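Local atomic coordinates of FMN-dependent NADH-azoreductase 1 (Bacillus anthracis, PDB entry 3U7I), a protein that probably uses FMN and NADH to reduce electrophilic quinones and to split the azo bond of aromatic azo compounds, working as a homodimer. Residues C[25-28]-C[29-33]; C[36-39]-C[40-44]; C[61-64]-C[65-69]; C[84-87]-C[88-92]; C[121-124]-C[125-129]. One frame throughout, in Å; residues are numbered along the deposited sequence.

Overall arrangement
All five contacts are local, between neighbouring residues of the chain, yet their chemistry follows their place in the flavodoxin-like fold. Contacts 1, 3 and 4 are helical turns with one side in the interior and the other facing solvent; contact 2 is a surface turn; contact 5, also partly buried, folds a loop into a short strand. Contacts 1 and 2 share helix 22-37 and meet where Leu31 packs on Ile44. On the opposite side of the chain's centre from contact 1, contact 3 rests on contact 4 through Val61, Trp65 and Met85, and Leu89 of contact 4 packs against contact 5. Contact 1 buries phenylalanines against the sheet, whereas contact 4 adds a salt bridge and water bridges.

Contact 1: C[25-28]-C[29-33]; sequences KVFK and HFLES
Four successive backbone hydrogen bonds tie residues 25-28 to residues 29-33, each running from an amide N-H to the carbonyl four residues earlier. Leu31 N to Phe27 O is the shortest at 2.8 Å, and Phe30 N to Val26 O follows at 2.9 Å. Beyond these backbone bonds, His29 turns its ring away from the turn, where NE2 is hydrogen-bonded to Glu207 and the ring stacks on Tyr203, both on helix 195-214.

Packing within the turn is carried by Phe27. Its CG stands anti to the backbone N (chi1 160°), which leans the ring toward the next turn, pointing the same way as the Leu31 side chain. The two lie side by side, with Phe27 CZ 3.9 Å from the Leu31 methyl CD2. Phe30 is a looser neighbour, its CD2 being 4.4 Å from Phe27 CD1. Closer to the backbone, Phe30 CB sits 3.3 Å from Phe27 O, and that oxygen lies near the plane of the Phe30 ring, at its edge.

This is an amphipathic turn of helix 22-37, the crossover helix between parallel strands 6-11 and 43-48. Phe27 and Phe30 face strands 97-103 and 143-149, while Lys28 and Glu32 belong to the exposed side. The chemistry therefore divides by direction: the peptide groups satisfy one another along the axis, and the apolar groups are left to bury against the sheet.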
# COMPACT_ATOMS: atom_id res chain seq x y z
N LYS C 25 -18.68 11.77 3.68
CA LYS C 25 -19.78 12.63 3.25
C LYS C 25 -20.13 12.39 1.79
O LYS C 25 -21.30 12.23 1.45
CB LYS C 25 -19.45 14.12 3.44
CG LYS C 25 -19.69 14.63 4.83
CD LYS C 25 -19.49 16.13 4.95
CE LYS C 25 -19.33 16.51 6.42
NZ LYS C 25 -19.89 17.85 6.76
N VAL C 26 -19.12 12.37 0.93
CA VAL C 26 -19.35 12.17 -0.50
C VAL C 26 -19.95 10.78 -0.79
O VAL C 26 -20.86 10.64 -1.61
CB VAL C 26 -18.05 12.37 -1.31
CG1 VAL C 26 -18.29 12.12 -2.79
CG2 VAL C 26 -17.51 13.78 -1.08
N PHE C 27 -19.45 9.76 -0.09
CA PHE C 27 -19.99 8.41 -0.20
C PHE C 27 -21.46 8.33 0.24
O PHE C 27 -22.28 7.68 -0.42
CB PHE C 27 -19.16 7.42 0.63
CG PHE C 27 -19.90 6.15 0.95
CD1 PHE C 27 -20.28 5.28 -0.07
CD2 PHE C 27 -20.25 5.83 2.25
CE1 PHE C 27 -20.98 4.12 0.20
CE2 PHE C 27 -20.95 4.66 2.53
CZ PHE C 27 -21.31 3.81 1.50
N LYS C 28 -21.79 8.97 1.36
CA LYS C 28 -23.16 8.94 1.86
C LYS C 28 -24.11 9.64 0.89
O LYS C 28 -25.26 9.22 0.70
CB LYS C 28 -23.23 9.54 3.26
CG LYS C 28 -22.54 8.69 4.33
CD LYS C 28 -22.01 9.57 5.47
CE LYS C 28 -22.53 9.14 6.83
NZ LYS C 28 -24.03 9.21 6.88
N HIS C 29 -23.63 10.71 0.26
CA HIS C 29 -24.39 11.39 -0.78
C HIS C 29 -24.59 10.44 -1.97
O HIS C 29 -25.71 10.33 -2.49
CB HIS C 29 -23.68 12.67 -1.22
CG HIS C 29 -24.53 13.57 -2.06
ND1 HIS C 29 -25.50 14.39 -1.53
CD2 HIS C 29 -24.54 13.78 -3.40
CE1 HIS C 29 -26.08 15.06 -2.51
NE2 HIS C 29 -25.52 14.70 -3.66
N PHE C 30 -23.52 9.77 -2.38
CA PHE C 30 -23.61 8.75 -3.43
C PHE C 30 -24.66 7.68 -3.08
O PHE C 30 -25.52 7.36 -3.90
CB PHE C 30 -22.26 8.07 -3.70
CG PHE C 30 -22.38 6.81 -4.53
CD1 PHE C 30 -22.51 6.87 -5.91
CD2 PHE C 30 -22.39 5.56 -3.92
CE1 PHE C 30 -22.63 5.71 -6.67
CE2 PHE C 30 -22.53 4.40 -4.67
CZ PHE C 30 -22.64 4.47 -6.04
N LEU C 31 -24.58 7.14 -1.86
CA LEU C 31 -25.42 6.01 -1.49
C LEU C 31 -26.91 6.37 -1.47
O LEU C 31 -27.75 5.58 -1.91
CB LEU C 31 -24.99 5.43 -0.14
CG LEU C 31 -25.62 4.08 0.23
CD1 LEU C 31 -25.21 2.99 -0.76
CD2 LEU C 31 -25.24 3.68 1.66
N GLU C 32 -27.22 7.56 -0.98
CA GLU C 32 -28.59 8.06 -0.98
C GLU C 32 -29.11 8.17 -2.41
O GLU C 32 -30.22 7.72 -2.72
CB GLU C 32 -28.65 9.42 -0.28
CG GLU C 32 -30.05 10.00 -0.17
CD GLU C 32 -30.07 11.36 0.52
OE1 GLU C 32 -29.01 11.81 1.01
OE2 GLU C 32 -31.16 11.98 0.57
N SER C 33 -28.30 8.77 -3.27
CA SER C 33 -28.62 8.93 -4.69
C SER C 33 -28.78 7.58 -5.41
O SER C 33 -29.75 7.36 -6.15
CB SER C 33 -27.54 9.79 -5.36
OG SER C 33 -27.82 10.03 -6.72

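Contact 2: C[36-39]-C[40-44]; sequences ELIS and NNETI
Ile38 and Glu42 meet across a type I beta turn that runs from Ser39 to Glu42, and the contacts between the two sides are of three kinds. The first is polar. Glu42 N donates to Ser39 O at 3.2 Å, closing the turn with a nearly straight N-H (164° at the hydrogen). The donor nevertheless stands well above the plane of the Ser39 carbonyl, 52° out of it, so the bond does not lie on a lone pair.

The second is apolar contact. Ile38 and Glu42 cross at about a right angle, with Ile38 CB 3.9 Å from Glu42 CB. Ile38 CG1 occupies the crowded position between its backbone N and carbonyl carbon (chi1 60°), and from there CD1 reaches over the aliphatic part of the glutamate, 4.0 Å from Glu42 CG. Ile38 CD1 also lies 4.1 Å from Ile44 CD1, so a small apolar patch spans the turn.

The third is van der Waals contact at the turn's polar corner, where Asn41 OD1 approaches Ser39 CB at 3.6 Å. The Glu42 carboxylate does not stay with these groups: a bend at its second torsion leads it off, and OE2 is hydrogen-bonded to Thr7 OG1.

Within the beta-alpha-beta unit, this is the surface connection that takes the chain from the end of helix 22-37 into strand 43-48. Ile44 continues the patch onto Leu31 and Lys35 of that helix, while the backbone of Thr43 pairs with Asn5 and Thr7, joining the start of strand 43-48 to strand 6-11.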
# COMPACT_ATOMS: atom_id res chain seq x y z
N GLU C 36 -31.97 5.47 -4.68
CA GLU C 36 -33.17 5.96 -5.36
C GLU C 36 -33.34 5.37 -6.75
O GLU C 36 -34.45 5.30 -7.28
CB GLU C 36 -33.12 7.48 -5.53
CG GLU C 36 -33.32 8.28 -4.27
CD GLU C 36 -33.07 9.76 -4.52
OE1 GLU C 36 -33.21 10.21 -5.68
OE2 GLU C 36 -32.72 10.47 -3.55
N LEU C 37 -32.22 5.00 -7.37
CA LEU C 37 -32.23 4.61 -8.78
C LEU C 37 -32.13 3.09 -9.04
O LEU C 37 -32.60 2.61 -10.07
CB LEU C 37 -31.11 5.35 -9.54
CG LEU C 37 -31.17 6.88 -9.52
CD1 LEU C 37 -29.88 7.45 -10.06
CD2 LEU C 37 -32.38 7.40 -10.29
N ILE C 38 -31.53 2.35 -8.10
CA ILE C 38 -31.35 0.91 -8.28
C ILE C 38 -32.68 0.17 -8.39
O ILE C 38 -33.67 0.55 -7.75
CB ILE C 38 -30.46 0.25 -7.17
CG1 ILE C 38 -31.06 0.42 -5.77
CG2 ILE C 38 -29.03 0.79 -7.20
CD1 ILE C 38 -30.16 -0.11 -4.69
N SER C 39 -32.70 -0.88 -9.20
CA SER C 39 -33.87 -1.75 -9.31
C SER C 39 -34.07 -2.52 -8.01
O SER C 39 -33.15 -2.61 -7.19
CB SER C 39 -33.70 -2.72 -10.48
OG SER C 39 -33.70 -2.02 -11.72
N ASN C 40 -35.27 -3.05 -7.81
CA ASN C 40 -35.60 -3.74 -6.57
C ASN C 40 -34.84 -5.06 -6.39
O ASN C 40 -34.82 -5.64 -5.30
CB ASN C 40 -37.12 -3.96 -6.45
CG ASN C 40 -37.70 -4.74 -7.62
OD1 ASN C 40 -37.29 -4.58 -8.77
ND2 ASN C 40 -38.67 -5.60 -7.33
N ASN C 41 -34.19 -5.53 -7.45
CA ASN C 41 -33.42 -6.77 -7.36
C ASN C 41 -32.03 -6.58 -6.76
O ASN C 41 -31.34 -7.55 -6.44
CB ASN C 41 -33.34 -7.48 -8.72
CG ASN C 41 -32.60 -6.67 -9.77
OD1 ASN C 41 -31.91 -5.68 -9.47
ND2 ASN C 41 -32.73 -7.09 -11.02
N GLU C 42 -31.63 -5.32 -6.61
CA GLU C 42 -30.27 -5.00 -6.16
C GLU C 42 -30.15 -5.02 -4.64
O GLU C 42 -30.94 -4.38 -3.94
CB GLU C 42 -29.85 -3.61 -6.66
CG GLU C 42 -28.39 -3.27 -6.37
CD GLU C 42 -27.44 -3.92 -7.37
OE1 GLU C 42 -27.92 -4.40 -8.41
OE2 GLU C 42 -26.22 -3.94 -7.11
N THR C 43 -29.15 -5.73 -4.14
CA THR C 43 -28.84 -5.68 -2.72
C THR C 43 -27.47 -5.03 -2.51
O THR C 43 -26.68 -4.87 -3.45
CB THR C 43 -28.88 -7.07 -2.05
OG1 THR C 43 -28.07 -7.98 -2.80
CG2 THR C 43 -30.30 -7.60 -1.98
N ILE C 44 -27.19 -4.64 -1.27
CA ILE C 44 -25.94 -3.96 -0.97
C ILE C 44 -25.30 -4.50 0.31
O ILE C 44 -25.98 -4.69 1.32
CB ILE C 44 -26.15 -2.43 -0.83
CG1 ILE C 44 -26.79 -1.86 -2.10
CG2 ILE C 44 -24.85 -1.74 -0.46
CD1 ILE C 44 -27.12 -0.37 -2.02

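Contact 3: C[61-64]-C[65-69]; sequences VLSA and WEKQG
Val61 offers Trp65 both its carbonyl and a methyl group. Trp65 N donates to Val61 O at 2.8 Å, and the same oxygen also lies over one face of the indole, 3.3 Å from Trp65 CG. Three more bonds repeat the pattern: Glu66 N to Leu62 O, Lys67 N to Ser63 O, and Gln68 N to Ala64 O at 2.9 Å, the last nearly along the C=O axis. Val61 N is itself hydrogen-bonded to Asp58 OD1.

The polar ends of Ser63 and Lys67 both turn to Glu78 of helix 76-94: Ser63 OG is hydrogen-bonded to its carboxylate, and Lys67 NZ forms a salt bridge with the same group. The two side chains themselves merely touch, Ser63 OG lying 3.8 Å from Lys67 CE.

These turns make up most of helix 59-68, a short helix that packs on helix 76-94 at the periphery of the flavodoxin-like domain.

A CH-pi contact accompanies the backbone bonds. Val61 CG1 sits 3.5 Å from the centroid of the six-membered ring of Trp65, almost on the ring normal (8° off it). Leu62 CD2 approaches the indole obliquely at 4.4 Å from Trp65 CE3, and Leu62 also packs on Lys15 of the second subunit.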
# COMPACT_ATOMS: atom_id res chain seq x y z
N VAL C 61 -0.56 -17.11 7.92
CA VAL C 61 -1.24 -17.20 6.62
C VAL C 61 -0.37 -17.89 5.56
O VAL C 61 -0.85 -18.73 4.79
CB VAL C 61 -1.71 -15.81 6.12
CG1 VAL C 61 -2.18 -15.88 4.67
CG2 VAL C 61 -2.79 -15.25 7.02
N LEU C 62 0.92 -17.53 5.53
CA LEU C 62 1.87 -18.13 4.59
C LEU C 62 2.05 -19.62 4.89
O LEU C 62 2.17 -20.44 3.97
CB LEU C 62 3.22 -17.41 4.66
CG LEU C 62 3.20 -15.94 4.24
CD1 LEU C 62 4.54 -15.24 4.54
CD2 LEU C 62 2.86 -15.84 2.78
N SER C 63 2.05 -19.97 6.17
CA SER C 63 2.07 -21.36 6.60
C SER C 63 0.79 -22.11 6.16
O SER C 63 0.86 -23.22 5.62
CB SER C 63 2.23 -21.42 8.12
OG SER C 63 2.07 -22.74 8.60
N ALA C 64 -0.36 -21.50 6.40
CA ALA C 64 -1.64 -22.08 6.02
C ALA C 64 -1.65 -22.34 4.52
O ALA C 64 -2.01 -23.42 4.06
CB ALA C 64 -2.77 -21.15 6.40
N TRP C 65 -1.23 -21.33 3.76
CA TRP C 65 -1.24 -21.41 2.31
C TRP C 65 -0.31 -22.49 1.77
O TRP C 65 -0.65 -23.19 0.81
CB TRP C 65 -0.91 -20.04 1.70
CG TRP C 65 -2.09 -19.10 1.72
CD1 TRP C 65 -3.38 -19.41 2.03
CD2 TRP C 65 -2.08 -17.70 1.41
NE1 TRP C 65 -4.17 -18.30 1.94
CE2 TRP C 65 -3.40 -17.23 1.56
CE3 TRP C 65 -1.08 -16.79 1.03
CZ2 TRP C 65 -3.76 -15.89 1.33
CZ3 TRP C 65 -1.43 -15.46 0.80
CH2 TRP C 65 -2.76 -15.03 0.95
N GLU C 66 0.86 -22.63 2.38
CA GLU C 66 1.81 -23.64 1.97
C GLU C 66 1.27 -25.04 2.22
O GLU C 66 1.46 -25.94 1.39
CB GLU C 66 3.13 -23.46 2.71
CG GLU C 66 4.19 -24.47 2.33
CD GLU C 66 5.32 -24.50 3.33
OE1 GLU C 66 5.02 -24.42 4.55
OE2 GLU C 66 6.49 -24.60 2.91
N LYS C 67 0.61 -25.22 3.36
CA LYS C 67 0.00 -26.50 3.71
C LYS C 67 -1.16 -26.84 2.77
O LYS C 67 -1.28 -27.98 2.30
CB LYS C 67 -0.49 -26.49 5.16
CG LYS C 67 0.61 -26.36 6.19
CD LYS C 67 0.03 -26.49 7.59
CE LYS C 67 1.09 -26.42 8.67
NZ LYS C 67 0.48 -26.37 10.02
N GLN C 68 -2.01 -25.86 2.49
CA GLN C 68 -3.15 -26.09 1.61
C GLN C 68 -2.67 -26.57 0.24
O GLN C 68 -3.35 -27.37 -0.42
CB GLN C 68 -3.99 -24.83 1.47
CG GLN C 68 -4.82 -24.50 2.69
CD GLN C 68 -5.65 -23.25 2.48
OE1 GLN C 68 -5.16 -22.25 1.95
NE2 GLN C 68 -6.92 -23.31 2.86
N GLY C 69 -1.51 -26.09 -0.18
CA GLY C 69 -0.92 -26.50 -1.45
C GLY C 69 -0.28 -27.87 -1.41
O GLY C 69 0.07 -28.42 -2.45

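Contact 4: C[84-87]-C[88-92]; sequences RMSE and ILQQF
Arg84 leaves the helix with CG anti to the backbone N (chi1 176°) and then bends at its second torsion (chi2 57°), a fold that lays its guanidinium over Ile88. On the other side of the contact, Ile88 CG1 lies anti to its own carbonyl carbon (chi1 -70°), pointing back toward the preceding turn. The two side chains cross at about a right angle, and Ile88 CG1 meets one face of the guanidinium over its centre, 3.6 Å from Arg84 CZ. Ile88 CD1 reaches Arg84 NE at 3.8 Å.

With a face taken by carbon, the polar contacts of the guanidinium are made at its rim. Arg84 NH1 forms a salt bridge with Glu87 OE1 at 2.8 Å, close to the guanidinium plane. NH1 also donates to a water at 3.2 Å, and that water gives a hydrogen bond to Gln91 OE1 at 2.7 Å. Arg84 NE is hydrogen-bonded to Val53 O, while Gln91 NE2 goes to Glu45.

A second water joins Ser86 OG to Gln90 NE2, the latter bond being 2.9 Å long. Beneath these side chains the backbone runs as a regular alpha helix, as in Ile88 N to Arg84 O at 3.0 Å. Ile88 and the selenomethionine Met85 turn to the protein side of helix 76-94, where both pack on Pro55 and Asn119.

The guanidinium thus serves two environments at once, its face covering an aliphatic chain and its N-H groups meeting a carboxylate, a carbonyl and water. Its several rim bonds probably limit rotation of the group and keep that face on Ile88.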
# COMPACT_ATOMS: atom_id res chain seq x y z
N ARG C 84 -11.91 -17.04 7.26
CA ARG C 84 -12.26 -15.62 7.15
C ARG C 84 -11.79 -15.01 5.81
O ARG C 84 -12.52 -14.23 5.19
CB ARG C 84 -11.70 -14.84 8.35
CG ARG C 84 -11.93 -13.34 8.29
CD ARG C 84 -13.41 -13.00 8.16
NE ARG C 84 -13.59 -11.56 8.00
CZ ARG C 84 -14.63 -10.98 7.42
NH1 ARG C 84 -15.62 -11.71 6.92
NH2 ARG C 84 -14.68 -9.65 7.33
N MSE C 85 -10.58 -15.35 5.37
CA MSE C 85 -10.11 -14.90 4.06
C MSE C 85 -11.02 -15.43 2.95
O MSE C 85 -11.32 -14.72 1.99
CB MSE C 85 -8.66 -15.32 3.82
CG MSE C 85 -7.70 -14.73 4.84
SE MSE C 85 -5.84 -15.16 4.45
CE MSE C 85 -5.36 -13.57 3.41
N SER C 86 -11.47 -16.67 3.10
CA SER C 86 -12.42 -17.25 2.15
C SER C 86 -13.76 -16.50 2.12
O SER C 86 -14.32 -16.27 1.04
CB SER C 86 -12.64 -18.73 2.43
OG SER C 86 -13.59 -19.24 1.51
N GLU C 87 -14.28 -16.14 3.31
CA GLU C 87 -15.49 -15.32 3.42
C GLU C 87 -15.34 -14.02 2.64
O GLU C 87 -16.20 -13.67 1.84
CB GLU C 87 -15.79 -14.94 4.87
CG GLU C 87 -16.35 -16.04 5.74
CD GLU C 87 -16.57 -15.57 7.18
OE1 GLU C 87 -16.30 -14.38 7.47
OE2 GLU C 87 -17.03 -16.40 8.01
N ILE C 88 -14.24 -13.31 2.90
CA ILE C 88 -13.97 -12.03 2.24
C ILE C 88 -13.88 -12.16 0.71
O ILE C 88 -14.40 -11.31 -0.02
CB ILE C 88 -12.69 -11.37 2.79
CG1 ILE C 88 -12.91 -10.87 4.22
CG2 ILE C 88 -12.27 -10.23 1.88
CD1 ILE C 88 -11.66 -10.38 4.91
N LEU C 89 -13.21 -13.21 0.23
CA LEU C 89 -13.07 -13.47 -1.20
C LEU C 89 -14.41 -13.79 -1.85
O LEU C 89 -14.72 -13.27 -2.92
CB LEU C 89 -12.10 -14.63 -1.44
CG LEU C 89 -12.01 -15.19 -2.86
CD1 LEU C 89 -11.51 -14.15 -3.85
CD2 LEU C 89 -11.12 -16.42 -2.87
N GLN C 90 -15.19 -14.64 -1.20
CA GLN C 90 -16.48 -15.05 -1.78
C GLN C 90 -17.48 -13.89 -1.79
O GLN C 90 -18.29 -13.79 -2.71
CB GLN C 90 -17.02 -16.31 -1.10
CG GLN C 90 -16.13 -17.53 -1.32
CD GLN C 90 -15.89 -17.84 -2.80
OE1 GLN C 90 -16.82 -17.82 -3.61
NE2 GLN C 90 -14.64 -18.13 -3.16
N GLN C 91 -17.40 -13.01 -0.79
CA GLN C 91 -18.19 -11.77 -0.81
C GLN C 91 -17.80 -10.87 -1.99
O GLN C 91 -18.66 -10.38 -2.73
CB GLN C 91 -18.06 -11.03 0.53
CG GLN C 91 -18.74 -9.65 0.55
CD GLN C 91 -18.54 -8.90 1.87
OE1 GLN C 91 -17.40 -8.72 2.33
NE2 GLN C 91 -19.64 -8.46 2.47
N PHE C 92 -16.50 -10.66 -2.18
CA PHE C 92 -16.00 -9.91 -3.33
C PHE C 92 -16.50 -10.49 -4.68
O PHE C 92 -16.98 -9.76 -5.54
CB PHE C 92 -14.45 -9.81 -3.30
CG PHE C 92 -13.87 -9.06 -4.46
CD1 PHE C 92 -13.82 -7.67 -4.45
CD2 PHE C 92 -13.40 -9.74 -5.57
CE1 PHE C 92 -13.29 -6.98 -5.53
CE2 PHE C 92 -12.88 -9.05 -6.65
CZ PHE C 92 -12.82 -7.67 -6.64
O HOH W 1 -16.99 -9.77 4.74
O HOH W 2 -12.82 -19.58 -1.43

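Contact 5: C[121-124]-C[125-129]; sequences MIAR and ETFKY
A tight reversal between the end of helix 111-120 and strand 127-129 brings Ala123 and Phe127 together as a single beta bridge; the strand itself pairs antiparallel with strand 134-136, the backbone of Lys128 bonding to Val135. The reversal is gathered round Ile122 O, which accepts from two successive amides. Thr126 N approaches Ile122 O at 2.9 Å, nearly head-on to the carbonyl. Glu125 N comes to Ile122 O from above the carbonyl plane, at 3.1 Å, and Phe127 N adds a weak bond to the same oxygen. In the return direction Arg124 N donates to Phe127 O at 2.7 Å. Arg124 has a positive phi (73°), which lets the chain double back here.

Phe127 CG takes the position between its backbone N and carbonyl carbon (chi1 80°), swinging the ring back across the bridge. Ala123 CA lies over one face of it, a CH-pi contact 4.0 Å from the centroid, and Ala123 CB reaches Phe127 CZ at 3.8 Å. Ala123 CB also approaches the Tyr129 ring obliquely, 3.7 Å from Tyr129 CE2. On the other side of the loop, Ile122 and Glu125 run alongside each other, CG2 of Ile122 lying 3.8 Å from Glu125 CG.

The Glu125 carboxylate forms a salt bridge with Lys93 on helix 76-94, and Thr126 OG1 is hydrogen-bonded to Ile120 O. One carbonyl shared by successive amides, together with a ring laid over the backbone, probably helps the turn to keep its shape between the helix and the strand.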
# COMPACT_ATOMS: atom_id res chain seq x y z
N MSE C 121 -7.17 -11.09 -4.26
CA MSE C 121 -6.36 -11.51 -5.42
C MSE C 121 -5.80 -12.91 -5.18
O MSE C 121 -4.71 -13.07 -4.60
CB MSE C 121 -5.24 -10.52 -5.73
CG MSE C 121 -5.74 -9.21 -6.30
SE MSE C 121 -4.29 -8.01 -6.67
CE MSE C 121 -3.39 -9.06 -8.05
N ILE C 122 -6.57 -13.91 -5.62
CA ILE C 122 -6.31 -15.32 -5.31
C ILE C 122 -6.31 -16.14 -6.60
O ILE C 122 -7.25 -16.05 -7.39
CB ILE C 122 -7.38 -15.87 -4.33
CG1 ILE C 122 -7.40 -15.05 -3.04
CG2 ILE C 122 -7.15 -17.34 -4.02
CD1 ILE C 122 -6.14 -15.14 -2.24
N ALA C 123 -5.26 -16.94 -6.81
CA ALA C 123 -5.14 -17.76 -8.01
C ALA C 123 -6.24 -18.81 -8.07
O ALA C 123 -6.65 -19.36 -7.04
CB ALA C 123 -3.76 -18.40 -8.10
N ARG C 124 -6.72 -19.09 -9.28
CA ARG C 124 -7.81 -20.05 -9.47
C ARG C 124 -9.17 -19.49 -9.02
O ARG C 124 -10.20 -20.15 -9.18
CB ARG C 124 -7.50 -21.37 -8.76
CG ARG C 124 -6.49 -22.27 -9.51
CD ARG C 124 -5.81 -23.28 -8.58
NE ARG C 124 -6.78 -24.06 -7.81
CZ ARG C 124 -6.64 -24.37 -6.52
NH1 ARG C 124 -7.57 -25.09 -5.90
NH2 ARG C 124 -5.57 -23.96 -5.85
N GLU C 125 -9.16 -18.28 -8.46
CA GLU C 125 -10.38 -17.63 -7.97
C GLU C 125 -10.69 -16.33 -8.71
O GLU C 125 -11.69 -16.23 -9.42
CB GLU C 125 -10.31 -17.39 -6.46
CG GLU C 125 -10.36 -18.66 -5.61
CD GLU C 125 -11.74 -19.34 -5.65
OE1 GLU C 125 -12.73 -18.68 -6.01
OE2 GLU C 125 -11.82 -20.54 -5.31
N THR C 126 -9.85 -15.31 -8.55
CA THR C 126 -10.09 -14.05 -9.26
C THR C 126 -9.12 -13.85 -10.44
O THR C 126 -9.32 -12.98 -11.29
CB THR C 126 -10.08 -12.84 -8.31
OG1 THR C 126 -8.81 -12.76 -7.66
CG2 THR C 126 -11.18 -12.98 -7.25
N PHE C 127 -8.07 -14.67 -10.48
CA PHE C 127 -7.14 -14.70 -11.60
C PHE C 127 -6.52 -16.09 -11.71
O PHE C 127 -6.64 -16.91 -10.80
CB PHE C 127 -6.03 -13.63 -11.44
CG PHE C 127 -4.92 -14.02 -10.50
CD1 PHE C 127 -3.82 -14.75 -10.97
CD2 PHE C 127 -4.95 -13.65 -9.16
CE1 PHE C 127 -2.79 -15.12 -10.11
CE2 PHE C 127 -3.91 -14.01 -8.30
CZ PHE C 127 -2.84 -14.75 -8.77
N LYS C 128 -5.87 -16.36 -12.84
CA LYS C 128 -5.16 -17.62 -12.97
C LYS C 128 -3.83 -17.45 -13.70
O LYS C 128 -3.66 -16.54 -14.51
CB LYS C 128 -6.02 -18.68 -13.68
CG LYS C 128 -6.22 -18.44 -15.16
CD LYS C 128 -6.73 -19.71 -15.83
CE LYS C 128 -7.09 -19.47 -17.28
NZ LYS C 128 -7.27 -20.75 -18.01
N TYR C 129 -2.88 -18.32 -13.37
CA TYR C 129 -1.60 -18.35 -14.06
C TYR C 129 -1.71 -19.13 -15.36
O TYR C 129 -2.40 -20.15 -15.42
CB TYR C 129 -0.52 -18.95 -13.15
CG TYR C 129 -0.26 -18.13 -11.92
CD1 TYR C 129 0.37 -16.89 -12.00
CD2 TYR C 129 -0.64 -18.59 -10.66
CE1 TYR C 129 0.62 -16.13 -10.86
CE2 TYR C 129 -0.39 -17.84 -9.51
CZ TYR C 129 0.24 -16.61 -9.62
OH TYR C 129 0.49 -15.86 -8.48
O HOH W 3 -13.44 -20.89 -8.25